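Long-range contacts in enoyl-CoA hydratase/isomerase family protein (Bacillus anthracis, PDB 3KQF), which probably catalyses the reversible hydration of 2-enoyl-CoA thioesters to 3-hydroxyacyl-CoA, as a member of the crotonase superfamily: residues 21-26 / 58-63; 65-70 / 108-113. All coordinates share one frame; numbering follows the deposited sequence.

Interaction 1: residues 21-26 / 58-63; sequences KISLNR and ILTGAG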
loop_
_atom_site.group_PDB
_atom_site.type_symbol
_atom_site.label_atom_id
_atom_site.label_comp_id
_atom_site.label_asym_id
_atom_site.label_seq_id
_atom_site.Cartn_x
_atom_site.Cartn_y
_atom_site.Cartn_z
ATOM N N LYS A 21 5.640 -23.367 -17.956
ATOM C CA LYS A 21 5.257 -23.682 -16.570
ATOM C C LYS A 21 6.410 -24.413 -15.931
ATOM O O LYS A 21 6.814 -25.482 -16.412
ATOM C CB LYS A 21 3.996 -24.563 -16.528
ATOM C CG LYS A 21 3.530 -24.909 -15.121
ATOM C CD LYS A 21 2.319 -25.835 -15.076
ATOM C CE LYS A 21 2.660 -27.239 -15.530
ATOM N NZ LYS A 21 1.580 -28.196 -15.206
ATOM N N ILE A 22 6.970 -23.818 -14.883
ATOM C CA ILE A 22 8.068 -24.402 -14.143
ATOM C C ILE A 22 7.496 -24.982 -12.850
ATOM O O ILE A 22 6.815 -24.277 -12.116
ATOM C CB ILE A 22 9.118 -23.345 -13.767
ATOM C CG1 ILE A 22 9.626 -22.617 -15.020
ATOM C CG2 ILE A 22 10.263 -24.004 -13.022
ATOM C CD1 ILE A 22 10.572 -21.476 -14.726
ATOM N N SER A 23 7.740 -26.264 -12.591
ATOM C CA SER A 23 7.218 -26.906 -11.389
ATOM C C SER A 23 8.335 -27.409 -10.473
ATOM O O SER A 23 9.178 -28.217 -10.904
ATOM C CB SER A 23 6.332 -28.099 -11.764
ATOM O OG SER A 23 5.292 -27.752 -12.649
ATOM N N LEU A 24 8.364 -26.944 -9.224
ATOM C CA LEU A 24 9.332 -27.483 -8.264
ATOM C C LEU A 24 8.951 -28.961 -8.152
ATOM O O LEU A 24 7.775 -29.283 -7.984
ATOM C CB LEU A 24 9.272 -26.777 -6.911
ATOM C CG LEU A 24 9.468 -25.263 -6.910
ATOM C CD1 LEU A 24 9.445 -24.727 -5.491
ATOM C CD2 LEU A 24 10.766 -24.844 -7.602
ATOM N N ASN A 25 9.936 -29.851 -8.251
ATOM C CA ASN A 25 9.678 -31.289 -8.290
ATOM C C ASN A 25 10.443 -32.125 -7.260
ATOM O O ASN A 25 11.259 -32.982 -7.613
ATOM C CB ASN A 25 9.983 -31.810 -9.703
ATOM C CG ASN A 25 9.457 -33.216 -9.939
ATOM O OD1 ASN A 25 8.443 -33.622 -9.362
ATOM N ND2 ASN A 25 10.134 -33.963 -10.817
ATOM N N ARG A 26 10.148 -31.870 -5.992
ATOM C CA ARG A 26 10.715 -32.599 -4.883
ATOM C C ARG A 26 9.573 -32.876 -3.908
ATOM O O ARG A 26 9.635 -32.477 -2.753
ATOM C CB ARG A 26 11.804 -31.783 -4.192
ATOM C CG ARG A 26 12.979 -31.382 -5.054
ATOM C CD ARG A 26 14.054 -30.791 -4.137
ATOM N NE ARG A 26 14.665 -31.831 -3.313
ATOM C CZ ARG A 26 15.178 -31.654 -2.099
ATOM N NH1 ARG A 26 15.102 -30.469 -1.484
ATOM N NH2 ARG A 26 15.718 -32.691 -1.462
ATOM N N ILE A 58 4.660 -19.508 -15.614
ATOM C CA ILE A 58 3.901 -19.954 -14.435
ATOM C C ILE A 58 4.866 -20.739 -13.533
ATOM O O ILE A 58 5.598 -21.607 -14.013
ATOM C CB ILE A 58 2.706 -20.852 -14.822
ATOM C CG1 ILE A 58 1.709 -20.070 -15.654
ATOM C CG2 ILE A 58 2.016 -21.391 -13.548
ATOM C CD1 ILE A 58 0.657 -20.956 -16.374
ATOM N N LEU A 59 4.866 -20.423 -12.242
ATOM C CA LEU A 59 5.723 -21.097 -11.281
ATOM C C LEU A 59 4.816 -21.819 -10.291
ATOM O O LEU A 59 3.940 -21.201 -9.687
ATOM C CB LEU A 59 6.623 -20.079 -10.574
ATOM C CG LEU A 59 7.700 -20.616 -9.631
ATOM C CD1 LEU A 59 8.594 -21.631 -10.342
ATOM C CD2 LEU A 59 8.537 -19.452 -9.053
ATOM N N THR A 60 5.028 -23.120 -10.120
ATOM C CA THR A 60 4.190 -23.925 -9.221
ATOM C C THR A 60 4.985 -25.074 -8.598
ATOM O O THR A 60 6.182 -25.226 -8.858
ATOM C CB THR A 60 2.943 -24.459 -9.996
ATOM O OG1 THR A 60 1.931 -24.905 -9.086
ATOM C CG2 THR A 60 3.317 -25.603 -10.968
ATOM N N GLY A 61 4.327 -25.824 -7.716
ATOM C CA GLY A 61 4.910 -26.995 -7.091
ATOM C C GLY A 61 4.214 -28.276 -7.529
ATOM O O GLY A 61 3.034 -28.272 -7.928
ATOM N N ALA A 62 4.948 -29.385 -7.482
ATOM C CA ALA A 62 4.386 -30.682 -7.826
ATOM C C ALA A 62 3.544 -31.170 -6.661
ATOM O O ALA A 62 3.839 -30.859 -5.512
ATOM C CB ALA A 62 5.497 -31.687 -8.122
ATOM N N GLY A 63 2.491 -31.921 -6.965
ATOM C CA GLY A 63 1.632 -32.501 -5.939
ATOM C C GLY A 63 0.526 -31.586 -5.469
ATOM O O GLY A 63 0.291 -30.525 -6.054
#
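I22 is gripped by I58 and T60, the neighbours of its partner L59, in a parallel strand pair. I22 N donates to I58 O at 2.7 Å. I22 O then accepts from T60 N, T60 O from L24 N, and L24 O from A62 N. The last bond is the most bent, with 141° at the hydrogen. The short segments run at 23° to each other.

The tightly packed face carries I22, L24 and L59. In the conformer described, one of two deposited, L59 CD1 lies 3.9 Å from I22 CB. L59 CG is anti to the backbone N (chi1 -174°), and its CD1 leans over I22. L24 CG sits against T60 O at 3.8 Å. G61 pairs with L24 and adds no side chain to this face.

The other face is looser. K21, S23 and T60 are partly exposed there, while I58 on the same face is buried under helix 193-206. T60 CG2 reaches S23 OG at 3.4 Å. T60 OG1 turns elsewhere, to A108 O. K21 crosses I58 at a slant, with K21 CG 4.1 Å from I58 CG2. Its chain then bends at chi3 and leads away to a salt bridge with E194. Past the strand ends, A62 CB meets N25 OD1 at 3.7 Å.

The pair belongs to a beta-alpha-beta unit made of strand 19-24, helix 35-49 and strand 56-61. Helix 35-49 covers I22 and L24, and L120 of helix 116-123 touches L24 and L59. Strands 10-13 and 105-109 flank the pair in the six-stranded sheet.

Interaction 2: residues 65-70 / 108-113; sequences KAFCAG and AINGIA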
loop_
_atom_site.group_PDB
_atom_site.type_symbol
_atom_site.label_atom_id
_atom_site.label_comp_id
_atom_site.label_asym_id
_atom_site.label_seq_id
_atom_site.Cartn_x
_atom_site.Cartn_y
_atom_site.Cartn_z
ATOM N N LYS A 65 0.136 -30.993 -1.878
ATOM C CA LYS A 65 0.393 -30.622 -0.484
ATOM C C LYS A 65 1.310 -29.415 -0.303
ATOM O O LYS A 65 1.142 -28.654 0.648
ATOM C CB LYS A 65 0.949 -31.811 0.323
ATOM C CG LYS A 65 -0.092 -32.929 0.557
ATOM C CD LYS A 65 0.371 -33.961 1.590
ATOM C CE LYS A 65 -0.756 -34.941 1.929
ATOM N NZ LYS A 65 -0.365 -36.002 2.909
ATOM N N ALA A 66 2.264 -29.224 -1.204
ATOM C CA ALA A 66 3.202 -28.133 -1.032
ATOM C C ALA A 66 3.607 -27.413 -2.306
ATOM O O ALA A 66 3.919 -28.031 -3.324
ATOM C CB ALA A 66 4.463 -28.651 -0.310
ATOM N N PHE A 67 3.548 -26.084 -2.244
ATOM C CA PHE A 67 4.083 -25.234 -3.302
ATOM C C PHE A 67 5.597 -25.225 -3.064
ATOM O O PHE A 67 6.400 -25.549 -3.947
ATOM C CB PHE A 67 3.492 -23.816 -3.185
ATOM C CG PHE A 67 4.172 -22.775 -4.025
ATOM C CD1 PHE A 67 3.945 -22.694 -5.392
ATOM C CD2 PHE A 67 5.007 -21.829 -3.436
ATOM C CE1 PHE A 67 4.553 -21.713 -6.161
ATOM C CE2 PHE A 67 5.611 -20.830 -4.219
ATOM C CZ PHE A 67 5.382 -20.784 -5.571
ATOM N N CYS A 68 5.976 -24.852 -1.851
ATOM C CA CYS A 68 7.386 -24.770 -1.459
ATOM C C CYS A 68 7.494 -24.566 0.055
ATOM O O CYS A 68 7.068 -23.540 0.592
ATOM C CB CYS A 68 8.083 -23.641 -2.209
ATOM S SG CYS A 68 9.819 -23.446 -1.664
ATOM N N ALA A 69 8.075 -25.546 0.745
ATOM C CA ALA A 69 8.205 -25.494 2.201
ATOM C C ALA A 69 9.323 -24.574 2.657
ATOM O O ALA A 69 9.550 -24.437 3.857
ATOM C CB ALA A 69 8.429 -26.895 2.767
ATOM N N GLY A 70 10.008 -23.936 1.706
ATOM C CA GLY A 70 11.109 -23.008 2.021
ATOM C C GLY A 70 12.477 -23.640 1.878
ATOM O O GLY A 70 12.649 -24.605 1.141
ATOM N N ALA A 108 1.419 -20.122 -8.953
ATOM C CA ALA A 108 0.238 -20.965 -8.768
ATOM C C ALA A 108 0.549 -21.778 -7.515
ATOM O O ALA A 108 1.259 -22.804 -7.570
ATOM C CB ALA A 108 -0.015 -21.870 -9.996
ATOM N N ILE A 109 0.028 -21.297 -6.385
ATOM C CA ILE A 109 0.320 -21.847 -5.065
ATOM C C ILE A 109 -0.633 -22.997 -4.755
ATOM O O ILE A 109 -1.770 -22.795 -4.347
ATOM C CB ILE A 109 0.272 -20.726 -3.990
ATOM C CG1 ILE A 109 1.082 -19.510 -4.475
ATOM C CG2 ILE A 109 0.823 -21.241 -2.642
ATOM C CD1 ILE A 109 1.035 -18.278 -3.558
ATOM N N ASN A 110 -0.127 -24.204 -4.996
ATOM C CA ASN A 110 -0.872 -25.450 -4.882
ATOM C C ASN A 110 -0.912 -26.063 -3.487
ATOM O O ASN A 110 -1.576 -27.072 -3.277
ATOM C CB ASN A 110 -0.259 -26.480 -5.845
ATOM C CG ASN A 110 1.229 -26.738 -5.566
ATOM O OD1 ASN A 110 2.073 -25.853 -5.743
ATOM N ND2 ASN A 110 1.555 -27.971 -5.169
ATOM N N GLY A 111 -0.191 -25.477 -2.539
ATOM C CA GLY A 111 -0.151 -26.017 -1.183
ATOM C C GLY A 111 0.621 -25.089 -0.278
ATOM O O GLY A 111 0.678 -23.889 -0.532
ATOM N N ILE A 112 1.221 -25.641 0.780
ATOM C CA ILE A 112 1.977 -24.816 1.726
ATOM C C ILE A 112 3.066 -24.015 1.019
ATOM O O ILE A 112 3.721 -24.493 0.097
ATOM C CB ILE A 112 2.596 -25.608 2.925
ATOM C CG1 ILE A 112 3.554 -26.711 2.462
ATOM C CG2 ILE A 112 1.487 -26.191 3.827
ATOM C CD1 ILE A 112 4.478 -27.206 3.570
ATOM N N ALA A 113 3.232 -22.778 1.464
ATOM C CA ALA A 113 4.229 -21.859 0.924
ATOM C C ALA A 113 4.769 -21.150 2.137
ATOM O O ALA A 113 4.222 -20.129 2.571
ATOM C CB ALA A 113 3.581 -20.860 -0.042
#
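F67 packs against I109 and N110 and has the largest area buried in this contact. Its CG is anti to the backbone N (chi1 168°), which carries the ring in among A108, I109, N110 and A113. I109 CG1 lies over one ring face, and I109 CG2 touches F67 CB at 3.7 Å. A113 CB approaches F67 CD2 obliquely at 3.8 Å. N110 OD1 sits at the ring edge, in its plane. The ring and amide planes are 65° apart.

I112 contributes the next largest area. Its carbonyl oxygen accepts two backbone bonds, from F67 N at 2.8 Å and from C68 N at 3.0 Å. The C68 bond is nearly straight, at 169°. This double grip marks a beta bulge: A66 pairs with I112, but C68 pairs with A113. I112 N closes the other end on K65 O. In the conformer described, one of two deposited, I112 CG1 presses on A66 CB at 3.5 Å.

N110 is the third. Its side chain turns back to the loop, and ND2 donates to A66 O at 3.0 Å. The donor stands above that carbonyl plane, well off a lone pair. ND2 also reaches G63 O, while OD1 accepts from G61 N. The buried amide thus ties the end of strand 56-61 to this loop. Beside it, G111 CA comes within 4.0 Å of A66 CA. The backbones can meet this closely because G111 has no CB, which would collide with K65 O and A66 N.

The arrangement belongs to the crotonase fold. In relatives, peptide N-H groups shortly after each of these two segments form the oxyanion hole for the thioester carbonyl. Here the contact probably brings together the two backbones that lead into that site.

In the fold
From the N terminus, the chain forms strand 19-24, passes through helix 35-49 and returns as strand 56-61. Interaction 1 closes that loop. The chain then enters the 65-70 loop, runs through helices 73-76 and 81-99, and comes back along strand 105-109 to 112-114. Interaction 2 closes this second loop. The two are in series, neither nested nor crossed. The centres of interactions 1 and 2 are about 9 Å apart, and the contacts touch. A108 N lies 2.8 Å from L59 O, a probable hydrogen bond. L24 also packs on the F67 carbonyl. Interaction 1 joins two strands of the six-stranded sheet. Interaction 2 holds the 65-70 loop where the chain passes from that sheet to strand 112-114.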